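Local coordinates for probable transcriptional regulatory protein aq_1575 (Aquifex aeolicus, PDB 1LFP) that probably binds DNA and regulates transcription, as a cytoplasmic member of the TACO1 family, at residues A59-W63 with E64-R68; R114-F117 with T118-G122; K184-L187 with E188-G191; I209-E212 with E213-Q216. One frame throughout, in Å; residues are numbered along the deposited sequence.

All four contacts lie at helix ends. Contacts 1 and 4 start helices 63-74 and 212-226, while contacts 2 and 3 end helices 106-119 and 180-188. Contact 2 and contact 4 are neighbours, with centres about 16 Å and nearest atoms about 6 Å apart; His120 of contact 2 packs on helix 212-226, which contact 4 opens. Contacts 1 and 3 are about 25 Å apart between centres, and Lys184 of contact 3 reaches Glu54 on helix 47-58, the helix that leads into contact 1. Contacts 1 and 4 lie on opposite sides of the chain's centre, their centres about 41 Å apart. None of the four includes a bound ligand.

Contact 1: residues A59-W63 with E64-R68; sequences ANMPW and ENIER
Glu64 folds back onto Pro62 across the start of the helix. Its CG is held between the backbone N and the carbonyl carbon (chi1 43°), and a bend at chi2 then lays the carboxylate against the proline ring, with Glu64 CD 3.5 Å from Pro62 CB. Next comes Asn65, whose side chain runs alongside Pro62 and points the same way, ND2 sitting 3.4 Å from Pro62 CB. Its backbone N gives the first bond of the turn, 2.9 Å to Pro62 O. On its other flank Asn65 CB meets the methyl end of Met61, present here as selenomethionine. Ile66 and Met61 are the buried pair: Ile66 CG1 takes Met61 CE at 3.6 Å, the closest side-chain approach between them. Ile66 CD1 comes obliquely to the Trp63 ring, 4.3 Å from Trp63 CD1, and its N makes weak bonds to both Pro62 O and Trp63 O. Around this patch Ile66 and Met61 also press on helices 21-39 and 47-58, while the Trp63 ring makes a cation-pi contact with Lys57. Glu67 N makes the first i to i+4 bond that is not weak, 3.0 Å to Trp63 O. With Arg68 N bonded to Glu64 O, the alpha-helical pattern is running. Just upstream, Asn60 at positive phi closes helix 47-58 as the C-prime residue of a Schellman motif, and the chain passes almost at once to Pro62, the N-cap of helix 63-74, which packs with helices 21-39 and 47-58.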
loop_
_atom_site.group_PDB
_atom_site.type_symbol
_atom_site.label_atom_id
_atom_site.label_comp_id
_atom_site.label_asym_id
_atom_site.label_seq_id
_atom_site.Cartn_x
_atom_site.Cartn_y
_atom_site.Cartn_z
ATOM N N ALA A 59 5.426 13.211 6.184
ATOM C CA ALA A 59 5.962 13.352 4.839
ATOM C C ALA A 59 6.150 14.808 4.435
ATOM O O ALA A 59 6.466 15.110 3.285
ATOM C CB ALA A 59 5.042 12.643 3.854
ATOM N N ASN A 60 5.917 15.708 5.389
ATOM C CA ASN A 60 6.080 17.118 5.175
ATOM C C ASN A 60 5.034 17.703 4.241
ATOM O O ASN A 60 5.315 18.643 3.519
ATOM C CB ASN A 60 7.496 17.401 4.650
ATOM C CG ASN A 60 8.562 17.265 5.735
ATOM O OD1 ASN A 60 9.749 17.087 5.441
ATOM N ND2 ASN A 60 8.141 17.372 6.998
HETATM N N MSE A 61 3.831 17.144 4.244
HETATM C CA MSE A 61 2.777 17.707 3.386
HETATM C C MSE A 61 2.238 18.906 4.170
HETATM O O MSE A 61 1.991 18.827 5.386
HETATM C CB MSE A 61 1.659 16.698 3.121
HETATM C CG MSE A 61 0.776 17.075 1.900
HETATM SE SE MSE A 61 -0.403 15.781 1.374
HETATM C CE MSE A 61 -1.494 16.271 2.592
ATOM N N PRO A 62 2.083 20.040 3.493
ATOM C CA PRO A 62 1.579 21.279 4.117
ATOM C C PRO A 62 0.311 20.990 4.900
ATOM O O PRO A 62 -0.560 20.280 4.438
ATOM C CB PRO A 62 1.348 22.207 2.925
ATOM C CG PRO A 62 2.435 21.753 1.923
ATOM C CD PRO A 62 2.375 20.221 2.057
ATOM N N TRP A 63 0.217 21.519 6.103
ATOM C CA TRP A 63 -0.968 21.240 6.888
ATOM C C TRP A 63 -2.217 21.764 6.207
ATOM O O TRP A 63 -3.298 21.250 6.422
ATOM C CB TRP A 63 -0.817 21.857 8.278
ATOM C CG TRP A 63 0.347 21.281 9.053
ATOM C CD1 TRP A 63 1.279 20.359 8.621
ATOM C CD2 TRP A 63 0.688 21.596 10.402
ATOM N NE1 TRP A 63 2.172 20.088 9.640
ATOM C CE2 TRP A 63 1.834 20.838 10.739
ATOM C CE3 TRP A 63 0.132 22.449 11.361
ATOM C CZ2 TRP A 63 2.439 20.913 12.009
ATOM C CZ3 TRP A 63 0.735 22.524 12.635
ATOM C CH2 TRP A 63 1.876 21.758 12.937
ATOM N N GLU A 64 -2.075 22.806 5.405
ATOM C CA GLU A 64 -3.221 23.372 4.706
ATOM C C GLU A 64 -3.781 22.335 3.737
ATOM O O GLU A 64 -4.979 22.288 3.478
ATOM C CB GLU A 64 -2.780 24.623 3.970
ATOM C CG GLU A 64 -1.453 24.413 3.278
ATOM C CD GLU A 64 -0.297 25.163 3.943
ATOM O OE1 GLU A 64 0.058 24.869 5.141
ATOM O OE2 GLU A 64 0.244 26.049 3.227
ATOM N N ASN A 65 -2.926 21.478 3.193
ATOM C CA ASN A 65 -3.435 20.435 2.290
ATOM C C ASN A 65 -4.157 19.328 3.030
ATOM O O ASN A 65 -5.041 18.678 2.496
ATOM C CB ASN A 65 -2.305 19.784 1.497
ATOM C CG ASN A 65 -1.897 20.606 0.313
ATOM O OD1 ASN A 65 -2.532 20.552 -0.770
ATOM N ND2 ASN A 65 -0.836 21.390 0.494
ATOM N N ILE A 66 -3.730 19.070 4.252
ATOM C CA ILE A 66 -4.357 18.052 5.036
ATOM C C ILE A 66 -5.789 18.547 5.365
ATOM O O ILE A 66 -6.768 17.824 5.230
ATOM C CB ILE A 66 -3.574 17.827 6.319
ATOM C CG1 ILE A 66 -2.132 17.430 5.993
ATOM C CG2 ILE A 66 -4.254 16.747 7.147
ATOM C CD1 ILE A 66 -1.295 17.148 7.263
ATOM N N GLU A 67 -5.894 19.798 5.789
ATOM C CA GLU A 67 -7.216 20.347 6.130
ATOM C C GLU A 67 -8.165 20.340 4.926
ATOM O O GLU A 67 -9.344 19.962 5.022
ATOM C CB GLU A 67 -7.032 21.773 6.641
ATOM C CG GLU A 67 -8.298 22.511 6.976
ATOM C CD GLU A 67 -7.997 23.922 7.435
ATOM O OE1 GLU A 67 -7.395 24.068 8.525
ATOM O OE2 GLU A 67 -8.336 24.875 6.698
ATOM N N ARG A 68 -7.643 20.766 3.788
ATOM C CA ARG A 68 -8.414 20.830 2.559
ATOM C C ARG A 68 -8.970 19.449 2.199
ATOM O O ARG A 68 -10.136 19.307 1.826
ATOM C CB ARG A 68 -7.531 21.379 1.444
ATOM C CG ARG A 68 -8.230 21.611 0.129
ATOM C CD ARG A 68 -7.776 22.953 -0.481
ATOM N NE ARG A 68 -6.327 23.136 -0.396
ATOM C CZ ARG A 68 -5.697 24.308 -0.374
ATOM N NH1 ARG A 68 -6.365 25.454 -0.429
ATOM N NH2 ARG A 68 -4.381 24.338 -0.275
#

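Contact 2: residues R114-F117 with T118-G122; sequences RHVF and TKHGG
Lys119 turns back on His115 through three torsions: CG lies beside the backbone N (chi1 -82°), and bends at chi2 and chi4 curl the chain along the helix. That brings NZ to the edge of the His115 ring, in its plane, 3.6 Å from His115 CD2. The middle of this lysine chain crowds His115 O in the model, so its exact path is doubtful. His120 has a similar chi1 (-61°), which swings its ring over the last turn until CD2 sits edge-on to Val116 O at 3.1 Å; the His120 side chain also packs on Lys220, Leu221 and Ala224 of helix 212-226. Along the backbone, Thr118 N reaches Arg114 O at 3.0 Å. The helix then ends in a Schellman motif: Gly122 N bonds Phe117 O at 2.7 Å, Gly121 N bonds Thr118 O, and Gly121 takes the positive phi that a side chain would make strained. Gly122 fits against the edge of the Phe117 ring, where a CB would crowd CD1. The positive lysine probably interacts favourably with the carbonyl end of the helix, and its nearness would tend to keep His115, whose ND1 already bonds Ser111 O, uncharged.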
loop_
_atom_site.group_PDB
_atom_site.type_symbol
_atom_site.label_atom_id
_atom_site.label_comp_id
_atom_site.label_asym_id
_atom_site.label_seq_id
_atom_site.Cartn_x
_atom_site.Cartn_y
_atom_site.Cartn_z
ATOM N N ARG A 114 -6.740 -1.771 -17.161
ATOM C CA ARG A 114 -6.825 -2.797 -18.170
ATOM C C ARG A 114 -5.712 -2.564 -19.176
ATOM O O ARG A 114 -5.026 -3.496 -19.511
ATOM C CB ARG A 114 -8.174 -2.784 -18.894
ATOM C CG ARG A 114 -8.384 -4.013 -19.803
ATOM C CD ARG A 114 -9.802 -4.055 -20.391
ATOM N NE ARG A 114 -10.840 -4.067 -19.354
ATOM C CZ ARG A 114 -11.208 -5.141 -18.653
ATOM N NH1 ARG A 114 -10.635 -6.323 -18.870
ATOM N NH2 ARG A 114 -12.152 -5.030 -17.722
ATOM N N HIS A 115 -5.516 -1.306 -19.618
ATOM C CA HIS A 115 -4.476 -1.019 -20.597
ATOM C C HIS A 115 -3.137 -1.415 -20.043
ATOM O O HIS A 115 -2.346 -2.033 -20.747
ATOM C CB HIS A 115 -4.418 0.475 -20.987
ATOM C CG HIS A 115 -5.476 0.904 -21.967
ATOM N ND1 HIS A 115 -6.814 0.946 -21.649
ATOM C CD2 HIS A 115 -5.390 1.291 -23.262
ATOM C CE1 HIS A 115 -7.511 1.339 -22.704
ATOM N NE2 HIS A 115 -6.668 1.553 -23.698
ATOM N N VAL A 116 -2.859 -1.039 -18.792
ATOM C CA VAL A 116 -1.557 -1.399 -18.216
ATOM C C VAL A 116 -1.345 -2.909 -18.222
ATOM O O VAL A 116 -0.262 -3.402 -18.567
ATOM C CB VAL A 116 -1.420 -0.916 -16.755
ATOM C CG1 VAL A 116 -0.078 -1.359 -16.185
ATOM C CG2 VAL A 116 -1.585 0.612 -16.694
ATOM N N PHE A 117 -2.350 -3.653 -17.788
ATOM C CA PHE A 117 -2.217 -5.114 -17.759
ATOM C C PHE A 117 -1.903 -5.684 -19.150
ATOM O O PHE A 117 -0.954 -6.435 -19.327
ATOM C CB PHE A 117 -3.502 -5.738 -17.225
ATOM C CG PHE A 117 -3.485 -6.022 -15.728
ATOM C CD1 PHE A 117 -2.943 -7.210 -15.242
ATOM C CD2 PHE A 117 -4.039 -5.114 -14.821
ATOM C CE1 PHE A 117 -2.941 -7.518 -13.866
ATOM C CE2 PHE A 117 -4.044 -5.406 -13.428
ATOM C CZ PHE A 117 -3.490 -6.614 -12.957
ATOM N N THR A 118 -2.716 -5.320 -20.130
ATOM C CA THR A 118 -2.533 -5.780 -21.502
ATOM C C THR A 118 -1.174 -5.445 -22.108
ATOM O O THR A 118 -0.502 -6.319 -22.661
ATOM C CB THR A 118 -3.622 -5.217 -22.397
ATOM O OG1 THR A 118 -4.892 -5.676 -21.920
ATOM C CG2 THR A 118 -3.423 -5.685 -23.845
ATOM N N LYS A 119 -0.761 -4.195 -21.975
ATOM C CA LYS A 119 0.512 -3.743 -22.515
ATOM C C LYS A 119 1.666 -4.602 -22.046
ATOM O O LYS A 119 2.585 -4.891 -22.804
ATOM C CB LYS A 119 0.743 -2.291 -22.121
ATOM C CG LYS A 119 0.045 -1.299 -23.023
ATOM C CD LYS A 119 -1.424 -1.642 -23.278
ATOM C CE LYS A 119 -2.107 -0.468 -23.970
ATOM N NZ LYS A 119 -1.794 0.795 -23.223
ATOM N N HIS A 120 1.603 -5.037 -20.793
ATOM C CA HIS A 120 2.661 -5.855 -20.241
ATOM C C HIS A 120 2.428 -7.364 -20.277
ATOM O O HIS A 120 3.099 -8.106 -19.581
ATOM C CB HIS A 120 2.964 -5.375 -18.826
ATOM C CG HIS A 120 3.427 -3.953 -18.779
ATOM N ND1 HIS A 120 4.722 -3.582 -19.071
ATOM C CD2 HIS A 120 2.747 -2.805 -18.553
ATOM C CE1 HIS A 120 4.820 -2.265 -19.026
ATOM N NE2 HIS A 120 3.635 -1.769 -18.715
ATOM N N GLY A 121 1.487 -7.809 -21.102
ATOM C CA GLY A 121 1.243 -9.235 -21.246
ATOM C C GLY A 121 0.402 -9.869 -20.159
ATOM O O GLY A 121 0.370 -11.100 -20.018
ATOM N N GLY A 122 -0.262 -9.023 -19.380
ATOM C CA GLY A 122 -1.109 -9.515 -18.313
ATOM C C GLY A 122 -2.544 -9.428 -18.768
ATOM O O GLY A 122 -2.818 -9.207 -19.957
#

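Contact 3: residues K184-L187 with E188-G191; sequences KENL and EKLG
Lys184 and Glu188 meet on the more enclosed side of the helix end. Glu188 holds CG between the backbone N and the carbonyl carbon (chi1 39°), which presses CG to 3.1 Å from Lys184 O and sends the extended chain, with its carboxylate, back across the lysine. They form a salt bridge whose hydrogen bond is weak, Lys184 NZ to Glu188 OE2 3.4 Å; the stronger partner of Lys184 is Glu54 on helix 47-58. A leucine in place of Glu188 would probably leave Lys184 NZ without its carboxylate partner on this helix, with Glu54 as its remaining salt-bridge mate. Leu187 packs on Val159 of helix 149-159, and Leu190 touches Glu158 and Val159 of the same helix, its CG tight on Asn186 O at 3.0 Å. The side of exposed Glu185 and Lys189 is looser. Glu185 OE2 stands 3.8 Å from Glu188 OE1, two like charges that the nearby ammonium would be expected to ease. In the backbone, Lys189 N bonds Glu185 O at 2.9 Å. Glu188 to Gly191 form a type I turn. Helix 180-188 ends in a Schellman motif: Val192 N bonds Leu187 O, Gly191 N bonds Glu188 O, and Gly191, at positive phi, is the C-prime residue.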
loop_
_atom_site.group_PDB
_atom_site.type_symbol
_atom_site.label_atom_id
_atom_site.label_comp_id
_atom_site.label_asym_id
_atom_site.label_seq_id
_atom_site.Cartn_x
_atom_site.Cartn_y
_atom_site.Cartn_z
ATOM N N LYS A 184 -0.071 -0.969 16.229
ATOM C CA LYS A 184 0.693 0.218 15.928
ATOM C C LYS A 184 0.952 0.974 17.230
ATOM O O LYS A 184 2.091 1.358 17.531
ATOM C CB LYS A 184 -0.098 1.140 14.987
ATOM C CG LYS A 184 0.566 2.500 14.732
ATOM C CD LYS A 184 -0.306 3.290 13.735
ATOM C CE LYS A 184 0.289 4.634 13.414
ATOM N NZ LYS A 184 0.018 5.651 14.461
ATOM N N GLU A 185 -0.129 1.163 17.991
ATOM C CA GLU A 185 -0.077 1.886 19.274
ATOM C C GLU A 185 0.897 1.222 20.248
ATOM O O GLU A 185 1.756 1.872 20.859
ATOM C CB GLU A 185 -1.475 1.916 19.888
ATOM C CG GLU A 185 -1.655 2.978 20.940
ATOM C CD GLU A 185 -2.566 4.100 20.473
ATOM O OE1 GLU A 185 -3.785 3.848 20.301
ATOM O OE2 GLU A 185 -2.063 5.226 20.268
ATOM N N ASN A 186 0.780 -0.091 20.380
ATOM C CA ASN A 186 1.661 -0.824 21.286
ATOM C C ASN A 186 3.117 -0.787 20.869
ATOM O O ASN A 186 4.015 -0.830 21.716
ATOM C CB ASN A 186 1.165 -2.260 21.409
ATOM C CG ASN A 186 -0.078 -2.367 22.276
ATOM O OD1 ASN A 186 -0.820 -3.341 22.198
ATOM N ND2 ASN A 186 -0.301 -1.362 23.121
ATOM N N LEU A 187 3.363 -0.735 19.558
ATOM C CA LEU A 187 4.730 -0.661 19.061
ATOM C C LEU A 187 5.290 0.749 19.310
ATOM O O LEU A 187 6.440 0.906 19.683
ATOM C CB LEU A 187 4.795 -0.928 17.545
ATOM C CG LEU A 187 4.632 -2.408 17.165
ATOM C CD1 LEU A 187 4.415 -2.517 15.632
ATOM C CD2 LEU A 187 5.896 -3.237 17.646
ATOM N N GLU A 188 4.501 1.782 19.089
ATOM C CA GLU A 188 5.079 3.104 19.335
ATOM C C GLU A 188 5.296 3.292 20.840
ATOM O O GLU A 188 6.242 3.961 21.236
ATOM C CB GLU A 188 4.225 4.230 18.727
ATOM C CG GLU A 188 2.733 4.111 18.814
ATOM C CD GLU A 188 2.023 4.885 17.695
ATOM O OE1 GLU A 188 0.841 5.244 17.870
ATOM O OE2 GLU A 188 2.630 5.131 16.632
ATOM N N LYS A 189 4.424 2.699 21.657
ATOM C CA LYS A 189 4.522 2.776 23.122
ATOM C C LYS A 189 5.799 2.090 23.627
ATOM O O LYS A 189 6.193 2.285 24.783
ATOM C CB LYS A 189 3.283 2.134 23.743
ATOM C CG LYS A 189 3.137 2.315 25.230
ATOM C CD LYS A 189 1.755 2.843 25.561
ATOM C CE LYS A 189 0.650 1.967 24.964
ATOM N NZ LYS A 189 -0.721 2.467 25.304
ATOM N N LEU A 190 6.432 1.290 22.765
ATOM C CA LEU A 190 7.694 0.611 23.067
ATOM C C LEU A 190 8.861 1.274 22.351
ATOM O O LEU A 190 9.960 0.724 22.300
ATOM C CB LEU A 190 7.655 -0.861 22.664
ATOM C CG LEU A 190 6.462 -1.605 23.229
ATOM C CD1 LEU A 190 6.602 -3.081 22.840
ATOM C CD2 LEU A 190 6.358 -1.432 24.731
ATOM N N GLY A 191 8.618 2.445 21.767
ATOM C CA GLY A 191 9.692 3.174 21.102
ATOM C C GLY A 191 9.949 2.947 19.624
ATOM O O GLY A 191 10.833 3.572 19.033
#

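Contact 4: residues I209-E212 with E213-Q216; sequences INDE and ETAQ
Ile209 drives its CD1 into Thr214, 3.3 Å from both CB and CG2, tighter than usual carbon contact. The isoleucine crosses the threonine obliquely, and its torsions explain the aim: CG1 lies anti to the backbone N (chi1 170°) and chi2 then turns CD1 toward the helix. Behind it, CG1 lies 4.3 Å from Ala215 CB. Cutting Ile209 back to an alanine is likely to open a gap beside Thr214 CG2. On the polar side of the same threonine, OG1 faces Asp211, 3.4 Å from its CB. A water is modelled between Asp211 OD2 and Thr214 OG1, too close to both for its place to be sure.

The backbone fixes this arrangement. Ala215 N bonds Asp211 O at 2.9 Å, and Gln216 N follows to Glu212 O at 3.2 Å. Asp211 is at the N-cap position of helix 212-226; its carbonyl takes the first helical bond, and its side chain makes no capping bond. Farther out, Ile209 is bonded through its backbone to Glu239 and touches Ile240, which ties the turn to the end of strand 231-239; Thr214 rests on Pro92.

Three acidic residues, Asp211, Glu212 and Glu213, gather at the amino end of the helix, where their negative charge would be expected to interact favourably with the partial positive charge of the N-H groups of the first turn.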
loop_
_atom_site.group_PDB
_atom_site.type_symbol
_atom_site.label_atom_id
_atom_site.label_comp_id
_atom_site.label_asym_id
_atom_site.label_seq_id
_atom_site.Cartn_x
_atom_site.Cartn_y
_atom_site.Cartn_z
ATOM N N ILE A 209 8.841 -17.727 -10.108
ATOM C CA ILE A 209 9.053 -17.343 -11.500
ATOM C C ILE A 209 10.551 -17.249 -11.788
ATOM O O ILE A 209 11.213 -16.291 -11.396
ATOM C CB ILE A 209 8.376 -15.993 -11.790
ATOM C CG1 ILE A 209 8.797 -15.462 -13.161
ATOM C CG2 ILE A 209 8.709 -15.021 -10.695
ATOM C CD1 ILE A 209 8.268 -16.277 -14.319
ATOM N N ASN A 210 11.072 -18.250 -12.491
ATOM C CA ASN A 210 12.494 -18.310 -12.811
ATOM C C ASN A 210 12.910 -17.756 -14.173
ATOM O O ASN A 210 14.091 -17.517 -14.403
ATOM C CB ASN A 210 12.985 -19.751 -12.654
ATOM C CG ASN A 210 12.778 -20.283 -11.237
ATOM O OD1 ASN A 210 13.298 -19.727 -10.272
ATOM N ND2 ASN A 210 12.003 -21.357 -11.111
ATOM N N ASP A 211 11.958 -17.549 -15.076
ATOM C CA ASP A 211 12.292 -16.998 -16.387
ATOM C C ASP A 211 12.540 -15.507 -16.245
ATOM O O ASP A 211 11.617 -14.737 -15.995
ATOM C CB ASP A 211 11.151 -17.224 -17.371
ATOM C CG ASP A 211 10.935 -18.683 -17.672
ATOM O OD1 ASP A 211 11.878 -19.331 -18.178
ATOM O OD2 ASP A 211 9.825 -19.185 -17.401
ATOM N N GLU A 212 13.793 -15.104 -16.408
ATOM C CA GLU A 212 14.160 -13.708 -16.284
ATOM C C GLU A 212 13.323 -12.820 -17.190
ATOM O O GLU A 212 13.024 -11.675 -16.845
ATOM C CB GLU A 212 15.632 -13.543 -16.613
ATOM C CG GLU A 212 16.180 -12.175 -16.330
ATOM C CD GLU A 212 17.663 -12.112 -16.590
ATOM O OE1 GLU A 212 18.269 -11.050 -16.341
ATOM O OE2 GLU A 212 18.221 -13.133 -17.045
ATOM N N GLU A 213 12.949 -13.347 -18.353
ATOM C CA GLU A 213 12.128 -12.607 -19.302
ATOM C C GLU A 213 10.779 -12.301 -18.680
ATOM O O GLU A 213 10.305 -11.170 -18.703
ATOM C CB GLU A 213 11.868 -13.428 -20.562
ATOM C CG GLU A 213 13.025 -13.554 -21.519
ATOM C CD GLU A 213 12.558 -13.945 -22.910
ATOM O OE1 GLU A 213 11.773 -13.172 -23.514
ATOM O OE2 GLU A 213 12.961 -15.021 -23.394
ATOM N N THR A 214 10.152 -13.337 -18.147
ATOM C CA THR A 214 8.847 -13.202 -17.527
ATOM C C THR A 214 8.915 -12.303 -16.293
ATOM O O THR A 214 8.036 -11.472 -16.078
ATOM C CB THR A 214 8.302 -14.582 -17.125
ATOM O OG1 THR A 214 8.396 -15.465 -18.248
ATOM C CG2 THR A 214 6.843 -14.485 -16.691
ATOM N N ALA A 215 9.967 -12.461 -15.498
ATOM C CA ALA A 215 10.140 -11.672 -14.276
ATOM C C ALA A 215 10.141 -10.177 -14.555
ATOM O O ALA A 215 9.568 -9.383 -13.801
ATOM C CB ALA A 215 11.433 -12.061 -13.568
ATOM N N GLN A 216 10.776 -9.790 -15.656
ATOM C CA GLN A 216 10.857 -8.386 -16.020
ATOM C C GLN A 216 9.527 -7.814 -16.441
ATOM O O GLN A 216 9.254 -6.639 -16.194
ATOM C CB GLN A 216 11.865 -8.191 -17.146
ATOM C CG GLN A 216 12.393 -6.776 -17.251
ATOM C CD GLN A 216 13.888 -6.744 -17.533
ATOM O OE1 GLN A 216 14.514 -5.682 -17.543
ATOM N NE2 GLN A 216 14.469 -7.923 -17.758
HETATM O O HOH W 1 7.817 -17.827 -17.609
#